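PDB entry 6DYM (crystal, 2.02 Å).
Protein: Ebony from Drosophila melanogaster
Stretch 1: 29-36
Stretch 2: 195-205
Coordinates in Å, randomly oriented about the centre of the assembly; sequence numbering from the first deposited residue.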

# COMPACT_ATOMS: atom_id res chain seq x y z
N ALA A 29 -0.40 -7.10 -9.60
CA ALA A 29 0.11 -5.75 -9.41
C ALA A 29 0.50 -5.10 -10.74
O ALA A 29 1.11 -5.73 -11.61
CB ALA A 29 1.30 -5.77 -8.46
N ASP A 30 0.17 -3.81 -10.87
CA ASP A 30 0.32 -3.13 -12.15
C ASP A 30 1.77 -2.87 -12.51
O ASP A 30 2.09 -2.76 -13.70
CB ASP A 30 -0.48 -1.83 -12.12
CG ASP A 30 -1.97 -2.06 -11.86
OD1 ASP A 30 -2.33 -2.43 -10.72
OD2 ASP A 30 -2.77 -1.88 -12.80
N LEU A 31 2.67 -2.78 -11.53
CA LEU A 31 4.08 -2.55 -11.82
C LEU A 31 4.85 -3.85 -12.01
O LEU A 31 5.64 -3.97 -12.95
CB LEU A 31 4.72 -1.73 -10.70
CG LEU A 31 4.27 -0.28 -10.61
CD1 LEU A 31 4.93 0.38 -9.40
CD2 LEU A 31 4.60 0.48 -11.89
N GLU A 32 4.62 -4.84 -11.14
CA GLU A 32 5.36 -6.09 -11.20
C GLU A 32 5.05 -6.91 -12.45
O GLU A 32 5.86 -7.76 -12.83
CB GLU A 32 5.07 -6.94 -9.96
CG GLU A 32 5.59 -6.35 -8.68
CD GLU A 32 4.56 -5.51 -7.95
OE1 GLU A 32 4.10 -4.50 -8.51
OE2 GLU A 32 4.21 -5.87 -6.80
N GLN A 33 3.90 -6.67 -13.10
CA GLN A 33 3.59 -7.42 -14.31
C GLN A 33 4.60 -7.13 -15.41
O GLN A 33 4.79 -7.96 -16.31
CB GLN A 33 2.18 -7.08 -14.80
CG GLN A 33 2.04 -5.66 -15.32
CD GLN A 33 0.63 -5.34 -15.80
OE1 GLN A 33 0.00 -6.14 -16.49
NE2 GLN A 33 0.14 -4.17 -15.43
N TRP A 34 5.26 -5.98 -15.36
CA TRP A 34 6.24 -5.62 -16.37
C TRP A 34 7.64 -6.10 -16.02
O TRP A 34 8.54 -6.03 -16.87
CB TRP A 34 6.24 -4.10 -16.57
CG TRP A 34 4.86 -3.57 -16.87
CD1 TRP A 34 4.11 -2.76 -16.07
CD2 TRP A 34 4.08 -3.84 -18.03
NE1 TRP A 34 2.89 -2.51 -16.67
CE2 TRP A 34 2.85 -3.16 -17.88
CE3 TRP A 34 4.29 -4.60 -19.19
CZ2 TRP A 34 1.84 -3.21 -18.84
CZ3 TRP A 34 3.28 -4.64 -20.15
CH2 TRP A 34 2.08 -3.95 -19.97
N LEU A 35 7.85 -6.61 -14.81
CA LEU A 35 9.12 -7.18 -14.40
C LEU A 35 9.20 -8.68 -14.64
O LEU A 35 10.23 -9.29 -14.33
CB LEU A 35 9.38 -6.90 -12.92
CG LEU A 35 9.40 -5.43 -12.48
CD1 LEU A 35 9.55 -5.32 -10.97
CD2 LEU A 35 10.51 -4.69 -13.19
N LYS A 36 8.14 -9.28 -15.18
CA LYS A 36 8.17 -10.71 -15.49
C LYS A 36 9.22 -10.99 -16.56
O LYS A 36 9.42 -10.18 -17.48
CB LYS A 36 6.79 -11.18 -15.97
CG LYS A 36 5.72 -11.20 -14.88
CD LYS A 36 4.41 -11.78 -15.40
CE LYS A 36 3.23 -11.37 -14.52
NZ LYS A 36 3.52 -11.56 -13.07
N ARG A 195 14.40 0.96 -18.90
CA ARG A 195 13.11 1.34 -18.35
C ARG A 195 12.35 0.08 -17.97
O ARG A 195 11.74 -0.55 -18.83
CB ARG A 195 12.32 2.19 -19.35
CG ARG A 195 13.12 3.38 -19.86
CD ARG A 195 12.37 4.21 -20.90
NE ARG A 195 12.23 3.52 -22.18
CZ ARG A 195 11.07 3.30 -22.79
NH1 ARG A 195 9.94 3.72 -22.25
NH2 ARG A 195 11.05 2.66 -23.96
N PRO A 196 12.37 -0.32 -16.69
CA PRO A 196 11.80 -1.63 -16.32
C PRO A 196 10.31 -1.75 -16.59
O PRO A 196 9.82 -2.87 -16.83
CB PRO A 196 12.11 -1.74 -14.82
CG PRO A 196 12.37 -0.33 -14.37
CD PRO A 196 12.98 0.37 -15.55
N PHE A 197 9.56 -0.64 -16.56
CA PHE A 197 8.15 -0.64 -16.95
C PHE A 197 7.94 -0.04 -18.34
O PHE A 197 6.85 0.45 -18.65
CB PHE A 197 7.31 0.12 -15.91
CG PHE A 197 7.82 -0.01 -14.50
CD1 PHE A 197 7.80 -1.24 -13.85
CD2 PHE A 197 8.32 1.09 -13.82
CE1 PHE A 197 8.27 -1.37 -12.55
CE2 PHE A 197 8.80 0.97 -12.51
CZ PHE A 197 8.77 -0.26 -11.88
N GLY A 198 8.97 -0.10 -19.20
CA GLY A 198 8.91 0.58 -20.48
C GLY A 198 7.85 0.04 -21.42
O GLY A 198 7.34 0.77 -22.27
N ASP A 199 7.50 -1.24 -21.28
CA ASP A 199 6.46 -1.83 -22.12
C ASP A 199 5.05 -1.47 -21.67
O ASP A 199 4.09 -1.85 -22.35
CB ASP A 199 6.61 -3.36 -22.14
CG ASP A 199 7.84 -3.81 -22.92
OD1 ASP A 199 8.21 -3.14 -23.90
OD2 ASP A 199 8.42 -4.85 -22.54
N ALA A 200 4.89 -0.77 -20.54
CA ALA A 200 3.56 -0.40 -20.09
C ALA A 200 2.96 0.67 -21.00
O ALA A 200 3.69 1.47 -21.59
CB ALA A 200 3.61 0.10 -18.65
N PRO A 201 1.64 0.71 -21.14
CA PRO A 201 1.02 1.76 -21.96
C PRO A 201 1.24 3.13 -21.34
O PRO A 201 1.48 3.27 -20.14
CB PRO A 201 -0.47 1.38 -21.97
CG PRO A 201 -0.65 0.55 -20.75
CD PRO A 201 0.63 -0.21 -20.57
N ASP A 202 1.17 4.15 -22.19
CA ASP A 202 1.33 5.53 -21.72
C ASP A 202 0.33 5.89 -20.64
O ASP A 202 0.60 6.78 -19.83
CB ASP A 202 1.21 6.51 -22.89
CG ASP A 202 2.46 6.59 -23.73
OD1 ASP A 202 3.34 5.72 -23.56
OD2 ASP A 202 2.57 7.51 -24.56
N GLU A 203 -0.81 5.21 -20.61
CA GLU A 203 -1.90 5.54 -19.70
C GLU A 203 -1.70 4.99 -18.30
O GLU A 203 -2.47 5.36 -17.40
CB GLU A 203 -3.22 5.03 -20.29
CG GLU A 203 -3.65 5.73 -21.59
CD GLU A 203 -2.80 5.34 -22.81
OE1 GLU A 203 -2.32 4.19 -22.86
OE2 GLU A 203 -2.62 6.19 -23.71
N GLN A 204 -0.72 4.12 -18.08
CA GLN A 204 -0.49 3.60 -16.73
C GLN A 204 0.31 4.62 -15.94
O GLN A 204 1.46 4.94 -16.29
CB GLN A 204 0.24 2.26 -16.76
CG GLN A 204 0.49 1.73 -15.36
CD GLN A 204 1.05 0.32 -15.34
OE1 GLN A 204 1.08 -0.36 -16.36
NE2 GLN A 204 1.49 -0.12 -14.17
N ARG A 205 -0.28 5.11 -14.85
CA ARG A 205 0.32 6.14 -14.01
C ARG A 205 0.68 5.57 -12.64
O ARG A 205 0.16 4.55 -12.20
CB ARG A 205 -0.63 7.33 -13.84
CG ARG A 205 -1.53 7.59 -15.04
CD ARG A 205 -0.71 7.99 -16.26
NE ARG A 205 0.04 9.22 -16.02
CZ ARG A 205 0.81 9.82 -16.92
NH1 ARG A 205 0.92 9.31 -18.14
NH2 ARG A 205 1.45 10.93 -16.61

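Two hydrogen bonds, both made by the side-chain amide of Gln 204, pin the stretches together. Gln 204 NE2 donates to Asp 30 O at 2.7 Å, nearly straight at 162°, while Gln 204 OE1 accepts from Trp 34 NE1 at 2.8 Å. Glutamine suits this place because one planar group carries both a donor and an acceptor; with chi1 and chi2 both t, the chain reaches out extended from a CA-to-CB bond that already points toward stretch 1. The oxygen of Asp 30 is shared, since Gln 33 NE2 of its own stretch also donates to Asp 30 O, at 3.0 Å. Trp 34 NE1 also lies 3.1 Å from Asp 30 O, but the angle is too poor for a hydrogen bond.

Trp 34 is the broadest contact, with 122 Å² covered by stretch 2. The CA-to-CB bond of Trp 34 points toward that stretch, and the indole edge meets Gln 204 while one face receives the methyl of Ala 200, whose CB sits 3.6 Å from the centroid of the Trp 34 five-membered ring in a CH-pi contact. A small residue fits so close an approach. On the same face, Asp 199 O comes within 3.6 Å of Trp 34 CZ3. Pro 201 CD packs 3.7 Å from Trp 34 CZ2. The type I turn from Phe 197 carries the chain to Asp 199 and Ala 200 at the indole face.

Leu 31, Leu 35 and Phe 197 form a buried apolar cluster, their side chains leaving no polar atom unsatisfied. Leu 31 CD2 stands 4.0 Å from the Phe 197 ring centroid, almost on the ring normal, whereas Trp 34 CB approaches the ring edge, 4.2 Å from Phe 197 CD1. Leu 35 CD2 lies 4.1 Å from Phe 197 CE1 and 3.7 Å from Pro 196 CB, which packs against the cluster. Altogether, 486 Å² is buried between the stretches.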